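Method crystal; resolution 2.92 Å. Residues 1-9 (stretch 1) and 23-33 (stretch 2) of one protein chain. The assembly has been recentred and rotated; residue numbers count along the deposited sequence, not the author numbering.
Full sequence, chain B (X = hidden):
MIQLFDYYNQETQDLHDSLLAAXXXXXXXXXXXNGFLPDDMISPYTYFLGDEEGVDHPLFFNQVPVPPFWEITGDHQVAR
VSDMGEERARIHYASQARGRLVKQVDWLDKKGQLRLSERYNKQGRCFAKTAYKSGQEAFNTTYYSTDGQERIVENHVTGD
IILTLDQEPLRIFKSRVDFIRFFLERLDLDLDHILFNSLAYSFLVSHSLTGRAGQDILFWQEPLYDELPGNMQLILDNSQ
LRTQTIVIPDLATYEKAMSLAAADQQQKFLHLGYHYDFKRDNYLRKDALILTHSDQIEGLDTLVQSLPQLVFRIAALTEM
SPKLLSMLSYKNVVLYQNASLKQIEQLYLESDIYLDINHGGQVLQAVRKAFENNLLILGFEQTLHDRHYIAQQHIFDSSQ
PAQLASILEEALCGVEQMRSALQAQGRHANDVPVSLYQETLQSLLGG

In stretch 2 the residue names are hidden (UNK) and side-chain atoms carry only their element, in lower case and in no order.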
HETATM    1  N   MSE B   1      14.063   9.962 -53.556  1.00 76.62           N
HETATM    2  CA  MSE B   1      14.814  10.593 -52.490  1.00 75.29           C
HETATM    3  C   MSE B   1      14.073  10.524 -51.156  1.00 70.83           C
HETATM    4  O   MSE B   1      12.853  10.659 -51.126  1.00 72.99           O
HETATM    5  CB  MSE B   1      15.097  12.030 -52.873  1.00 81.81           C
HETATM    6  CG  MSE B   1      16.368  12.560 -52.315  1.00 94.38           C
HETATM    7 SE   MSE B   1      16.203  14.477 -52.407  1.00100.98          SE
HETATM    8  CE  MSE B   1      17.799  15.012 -51.591  1.00 94.76           C
ATOM      9  N   ILE B   2      14.804  10.280 -50.066  1.00 63.49           N
ATOM     10  CA  ILE B   2      14.232  10.256 -48.724  1.00 54.38           C
ATOM     11  C   ILE B   2      15.229  10.859 -47.748  1.00 55.43           C
ATOM     12  O   ILE B   2      16.447  10.755 -47.926  1.00 53.20           O
ATOM     13  CB  ILE B   2      13.850   8.832 -48.245  1.00 47.61           C
ATOM     14  CG1 ILE B   2      15.084   7.926 -48.189  1.00 48.33           C
ATOM     15  CG2 ILE B   2      12.751   8.223 -49.106  1.00 48.06           C
ATOM     16  CD1 ILE B   2      14.953   6.796 -47.185  1.00 53.00           C
ATOM     17  N   GLN B   3      14.702  11.495 -46.706  1.00 57.77           N
ATOM     18  CA  GLN B   3      15.478  11.826 -45.521  1.00 57.80           C
ATOM     19  C   GLN B   3      15.044  10.912 -44.391  1.00 53.20           C
ATOM     20  O   GLN B   3      13.852  10.820 -44.080  1.00 57.47           O
ATOM     21  CB  GLN B   3      15.302  13.279 -45.091  1.00 61.87           C
ATOM     22  CG  GLN B   3      15.479  14.295 -46.171  1.00 62.96           C
ATOM     23  CD  GLN B   3      14.597  15.488 -45.932  1.00 66.23           C
ATOM     24  OE1 GLN B   3      13.444  15.341 -45.531  1.00 69.76           O
ATOM     25  NE2 GLN B   3      15.124  16.677 -46.173  1.00 71.35           N
ATOM     26  N   LEU B   4      16.009  10.243 -43.784  1.00 48.91           N
ATOM     27  CA  LEU B   4      15.735   9.268 -42.742  1.00 47.39           C
ATOM     28  C   LEU B   4      16.462   9.708 -41.482  1.00 52.29           C
ATOM     29  O   LEU B   4      17.688   9.608 -41.402  1.00 57.01           O
ATOM     30  CB  LEU B   4      16.195   7.897 -43.196  1.00 39.49           C
ATOM     31  CG  LEU B   4      15.906   6.713 -42.308  1.00 34.06           C
ATOM     32  CD1 LEU B   4      14.483   6.245 -42.491  1.00 32.87           C
ATOM     33  CD2 LEU B   4      16.835   5.717 -42.795  1.00 30.53           C
ATOM     34  N   PHE B   5      15.713  10.158 -40.484  1.00 48.75           N
ATOM     35  CA  PHE B   5      16.306  10.683 -39.267  1.00 45.39           C
ATOM     36  C   PHE B   5      16.012   9.744 -38.107  1.00 48.40           C
ATOM     37  O   PHE B   5      14.870   9.305 -37.930  1.00 52.30           O
ATOM     38  CB  PHE B   5      15.796  12.093 -38.967  1.00 46.70           C
ATOM     39  CG  PHE B   5      15.996  13.065 -40.102  1.00 51.32           C
ATOM     40  CD1 PHE B   5      17.269  13.469 -40.474  1.00 54.91           C
ATOM     41  CD2 PHE B   5      14.909  13.587 -40.782  1.00 48.56           C
ATOM     42  CE1 PHE B   5      17.451  14.363 -41.514  1.00 49.97           C
ATOM     43  CE2 PHE B   5      15.088  14.484 -41.818  1.00 47.43           C
ATOM     44  CZ  PHE B   5      16.359  14.872 -42.184  1.00 46.89           C
ATOM     45  N   ASP B   6      17.052   9.420 -37.336  1.00 48.78           N
ATOM     46  CA  ASP B   6      16.868   8.610 -36.138  1.00 54.69           C
ATOM     47  C   ASP B   6      15.843   9.246 -35.209  1.00 55.54           C
ATOM     48  O   ASP B   6      14.791   8.663 -34.928  1.00 55.40           O
ATOM     49  CB  ASP B   6      18.205   8.413 -35.425  1.00 60.85           C
ATOM     50  CG  ASP B   6      19.059   7.354 -36.086  1.00 63.61           C
ATOM     51  OD1 ASP B   6      18.708   6.160 -35.972  1.00 67.64           O
ATOM     52  OD2 ASP B   6      20.078   7.710 -36.715  1.00 60.06           O
ATOM     53  N   TYR B   7      16.130  10.451 -34.736  1.00 53.57           N
ATOM     54  CA  TYR B   7      15.268  11.155 -33.805  1.00 46.72           C
ATOM     55  C   TYR B   7      14.704  12.408 -34.448  1.00 48.69           C
ATOM     56  O   TYR B   7      15.241  12.933 -35.426  1.00 53.18           O
ATOM     57  CB  TYR B   7      16.031  11.541 -32.539  1.00 46.61           C
ATOM     58  CG  TYR B   7      16.622  10.357 -31.839  1.00 54.13           C
ATOM     59  CD1 TYR B   7      15.840   9.253 -31.540  1.00 58.77           C
ATOM     60  CD2 TYR B   7      17.964  10.326 -31.496  1.00 55.88           C
ATOM     61  CE1 TYR B   7      16.372   8.159 -30.903  1.00 59.45           C
ATOM     62  CE2 TYR B   7      18.506   9.234 -30.859  1.00 58.78           C
ATOM     63  CZ  TYR B   7      17.705   8.153 -30.565  1.00 58.21           C
ATOM     64  OH  TYR B   7      18.236   7.057 -29.931  1.00 60.23           O
ATOM     65  N   TYR B   8      13.590  12.870 -33.897  1.00 47.01           N
ATOM     66  CA  TYR B   8      13.094  14.202 -34.187  1.00 44.60           C
ATOM     67  C   TYR B   8      13.494  15.138 -33.056  1.00 43.30           C
ATOM     68  O   TYR B   8      13.232  14.855 -31.883  1.00 42.77           O
ATOM     69  CB  TYR B   8      11.579  14.229 -34.368  1.00 41.67           C
ATOM     70  CG  TYR B   8      11.097  15.645 -34.534  1.00 41.84           C
ATOM     71  CD1 TYR B   8      11.540  16.419 -35.597  1.00 43.16           C
ATOM     72  CD2 TYR B   8      10.237  16.224 -33.615  1.00 43.24           C
ATOM     73  CE1 TYR B   8      11.126  17.719 -35.752  1.00 49.06           C
ATOM     74  CE2 TYR B   8       9.813  17.530 -33.763  1.00 46.72           C
ATOM     75  CZ  TYR B   8      10.260  18.274 -34.835  1.00 48.54           C
ATOM     76  OH  TYR B   8       9.841  19.577 -34.988  1.00 46.33           O
ATOM     77  N   ASN B   9      14.137  16.239 -33.418  1.00 39.43           N
ATOM     78  CA  ASN B   9      14.531  17.303 -32.503  1.00 39.89           C
ATOM     79  C   ASN B   9      14.857  18.508 -33.375  1.00 49.85           C
ATOM     80  O   ASN B   9      14.706  18.459 -34.600  1.00 53.37           O
ATOM     81  CB  ASN B   9      15.706  16.883 -31.618  1.00 40.03           C
ATOM     82  CG  ASN B   9      16.892  16.403 -32.419  1.00 42.36           C
ATOM     83  OD1 ASN B   9      17.645  17.202 -32.971  1.00 49.50           O
ATOM     84  ND2 ASN B   9      17.062  15.088 -32.495  1.00 42.23           N
ATOM     85  N   UNK B  23      15.060  23.184 -52.147  1.00 77.19           N
ATOM     86  CA  UNK B  23      14.356  22.471 -53.197  1.00 71.76           C
ATOM     87  C   UNK B  23      14.386  20.966 -53.076  1.00 69.29           C
ATOM     88  O   UNK B  23      14.292  20.269 -54.093  1.00 68.74           O
ATOM     89  N   UNK B  24      14.582  20.448 -51.869  1.00 69.23           N
ATOM     90  CA  UNK B  24      14.785  19.031 -51.609  1.00 67.22           C
ATOM     91  C   UNK B  24      13.542  18.302 -51.107  1.00 59.36           C
ATOM     92  O   UNK B  24      13.684  17.279 -50.427  1.00 57.79           O
ATOM     93  c   UNK B  24      18.299  19.815 -50.951  1.00 84.32           C
ATOM     94  c   UNK B  24      17.221  19.131 -51.488  1.00 74.54           C
ATOM     95  c   UNK B  24      18.386  19.019 -53.598  1.00 84.24           C
ATOM     96  c   UNK B  24      19.455  19.685 -53.043  1.00 91.17           C
ATOM     97  c   UNK B  24      17.279  18.756 -52.826  1.00 76.13           C
ATOM     98  o   UNK B  24      20.565  19.953 -53.812  1.00 94.73           O
ATOM     99  c   UNK B  24      15.982  18.846 -50.685  1.00 67.60           C
ATOM    100  c   UNK B  24      19.418  20.088 -51.722  1.00 89.48           C
ATOM    101  N   UNK B  25      12.340  18.846 -51.315  1.00 56.78           N
ATOM    102  CA  UNK B  25      11.202  18.237 -50.635  1.00 56.71           C
ATOM    103  C   UNK B  25      11.028  16.836 -51.212  1.00 57.68           C
ATOM    104  O   UNK B  25      10.434  16.641 -52.272  1.00 59.13           O
ATOM    105  c   UNK B  25       9.952  19.093 -50.824  1.00 56.60           C
ATOM    106  N   UNK B  26      11.372  15.863 -50.364  1.00 55.33           N
ATOM    107  CA  UNK B  26      11.244  14.429 -50.552  1.00 50.05           C
ATOM    108  C   UNK B  26      10.338  13.984 -49.394  1.00 48.22           C
ATOM    109  O   UNK B  26       9.875  14.833 -48.620  1.00 54.64           O
ATOM    110  c   UNK B  26      12.615  13.737 -50.443  1.00 52.83           C
ATOM    111  s   UNK B  26      13.624  14.289 -49.053  1.00 61.18           S
ATOM    112  N   UNK B  27       9.995  12.704 -49.282  1.00 42.05           N
ATOM    113  CA  UNK B  27       9.402  12.228 -48.032  1.00 43.05           C
ATOM    114  C   UNK B  27      10.454  12.092 -46.942  1.00 46.44           C
ATOM    115  O   UNK B  27      11.625  11.798 -47.198  1.00 47.36           O
ATOM    116  c   UNK B  27       9.608  10.428 -49.572  1.00 44.68           C
ATOM    117  c   UNK B  27       8.808  10.867 -48.412  1.00 42.43           C
ATOM    118  c   UNK B  27       9.934  11.678 -50.337  1.00 42.52           C
ATOM    119  N   UNK B  28      10.017  12.320 -45.708  1.00 45.87           N
ATOM    120  CA  UNK B  28      10.895  12.322 -44.548  1.00 46.68           C
ATOM    121  C   UNK B  28      10.428  11.264 -43.560  1.00 47.74           C
ATOM    122  O   UNK B  28       9.241  11.202 -43.226  1.00 56.71           O
ATOM    123  o   UNK B  28      11.350  14.676 -44.846  1.00 53.36           O
ATOM    124  c   UNK B  28      10.915  13.702 -43.889  1.00 46.89           C
ATOM    125  c   UNK B  28      11.855  13.713 -42.701  1.00 39.33           C
ATOM    126  N   UNK B  29      11.361  10.435 -43.096  1.00 40.19           N
ATOM    127  CA  UNK B  29      11.063   9.338 -42.184  1.00 38.52           C
ATOM    128  C   UNK B  29      11.859   9.551 -40.905  1.00 41.89           C
ATOM    129  O   UNK B  29      13.091   9.667 -40.945  1.00 39.46           O
ATOM    130  c   UNK B  29      11.398   7.970 -42.799  1.00 34.75           C
ATOM    131  c   UNK B  29      10.627   6.865 -42.097  1.00 30.90           C
ATOM    132  c   UNK B  29      11.105   7.964 -44.300  1.00 37.77           C
ATOM    133  c   UNK B  29       9.644   7.886 -44.632  1.00 34.35           C
ATOM    134  N   UNK B  30      11.162   9.599 -39.776  1.00 40.95           N
ATOM    135  CA  UNK B  30      11.794   9.556 -38.464  1.00 38.48           C
ATOM    136  C   UNK B  30      11.598   8.158 -37.902  1.00 37.69           C
ATOM    137  O   UNK B  30      10.468   7.664 -37.835  1.00 39.80           O
ATOM    138  c   UNK B  30      10.940  11.905 -38.282  1.00 39.83           C
ATOM    139  c   UNK B  30      12.165  10.866 -36.359  1.00 43.53           C
ATOM    140  c   UNK B  30      11.212  10.620 -37.521  1.00 38.44           C
ATOM    141  N   UNK B  31      12.699   7.510 -37.520  1.00 36.64           N
ATOM    142  CA  UNK B  31      12.608   6.151 -36.994  1.00 36.51           C
ATOM    143  C   UNK B  31      11.978   6.158 -35.609  1.00 38.17           C
ATOM    144  O   UNK B  31      11.169   5.286 -35.274  1.00 41.36           O
ATOM    145  c   UNK B  31      13.915   4.098 -36.375  1.00 34.36           C
ATOM    146  c   UNK B  31      16.057   5.167 -38.403  1.00 35.39           C
ATOM    147  c   UNK B  31      13.997   5.494 -36.973  1.00 33.49           C
ATOM    148  c   UNK B  31      14.584   5.459 -38.382  1.00 31.24           C
ATOM    149  N   UNK B  32      12.333   7.148 -34.794  1.00 35.73           N
ATOM    150  CA  UNK B  32      11.810   7.264 -33.441  1.00 35.80           C
ATOM    151  C   UNK B  32      10.287   7.271 -33.458  1.00 31.98           C
ATOM    152  O   UNK B  32       9.654   7.775 -34.390  1.00 27.93           O
ATOM    153  c   UNK B  32      12.359   8.542 -32.795  1.00 43.16           C
ATOM    154  c   UNK B  32      11.694   8.985 -31.503  1.00 52.67           C
ATOM    155  o   UNK B  32      12.214  10.820 -30.061  1.00 52.33           O
ATOM    156  c   UNK B  32      11.919  10.462 -31.223  1.00 58.56           C
ATOM    157  o   UNK B  32      11.808  11.267 -32.172  1.00 65.55           O
ATOM    158  N   UNK B  33       9.703   6.735 -32.389  1.00 27.12           N
ATOM    159  CA  UNK B  33       8.272   6.517 -32.240  1.00 35.36           C
ATOM    160  C   UNK B  33       7.544   7.785 -31.832  1.00 39.13           C
ATOM    161  O   UNK B  33       6.432   7.714 -31.293  1.00 41.98           O
ATOM    162  c   UNK B  33       8.003   5.394 -31.234  1.00 42.65           C
TER

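Position 23 has no side-chain atoms, which identifies Gly23. Its phi and psi of 93° and 24° would press a CB against the preceding carbonyl oxygen, so the backbone itself calls for glycine; nothing of stretch 1 is in reach.

Position 24 carries one carbon followed by a six-carbon ring bearing an oxygen; a ring carbon of position 24 lies 4.0 Å from CE of selenomethionine Met1. This is Tyr24. A broad aromatic surface suits the end of Met1, whose CE approaches Tyr24 CD1, while its SE sits obliquely, 5.4 Å from the centroid of the Tyr24 ring.

Position 25 has a single side-chain carbon, directed away from stretch 1. This is Ala25, a small residue at an exposed place that asks little of it.

Position 26 shows one carbon and then one sulfur; the sulfur of position 26 lies 3.4 Å from Gln3 CG, and the CB of position 26 lies 3.2 Å from Met1 O. This is Cys26. It points toward stretch 1, and its compact side chain fits close to the neighbouring strand.

At position 27 three carbons close a ring onto the backbone nitrogen, and one ring carbon of position 27 lies 3.9 Å from Ile2 CG2, an apolar neighbour. Such a ring belongs to proline alone, so this is Pro27. It lacks an amide hydrogen, but its carbonyl remains available: Gln3 N donates to Pro27 O at 3.1 Å.

Position 28 has a carbon carrying one oxygen and one carbon; the oxygen of position 28 is 2.3 Å from Gln3 OE1, and its outer carbon is 3.4 Å from Phe5 CE2, at the edge of that ring. This is Thr28. Both arms find partners: OG1 donates to Gln3 OE1 in a very short hydrogen bond, and CG2 meets the Phe5 ring.

Position 29 holds four carbons, forked at the first, with one arm two carbons long; the CB of position 29 packs 3.5 Å from Leu4 CD1. This is Ile29. It shares a face of the sheet with Leu4, in a buried, apolar setting.

Position 30 has three carbons, two borne on the first; one outer carbon of position 30 is 4.0 Å from Tyr8 CB. This is Val30. It lies on the face shared by Thr28, Gln3 and Phe5, a snug fit for a short branched side chain.

Position 31 repeats the four-carbon fork, and a carbon of position 31 lies 4.2 Å from Leu4 CD1. This is Ile31. It points toward stretch 1, extending the apolar packing beyond Ile29.

Position 32 has three carbons, the third carrying two oxygens, one of which lies 3.0 Å from Tyr8 N. This is Glu32. The chain is long enough for OE1 to accept a hydrogen bond from that backbone nitrogen.

Position 33, with one carbon directed away, is Ala33; it makes no contact here.

The contact is a parallel strand pairing. Ile29 sits at its centre: Ile29 N donates to Gln3 O and Ile29 O accepts from Phe5 N, each at 2.7 Å. Ile31 N to Phe5 O at 2.8 Å and Glu32 N to Asp6 O at 2.9 Å continue the ladder, while side chains alternate between the two faces.

Stretch 2 (23-33) GYACPTIVIEA
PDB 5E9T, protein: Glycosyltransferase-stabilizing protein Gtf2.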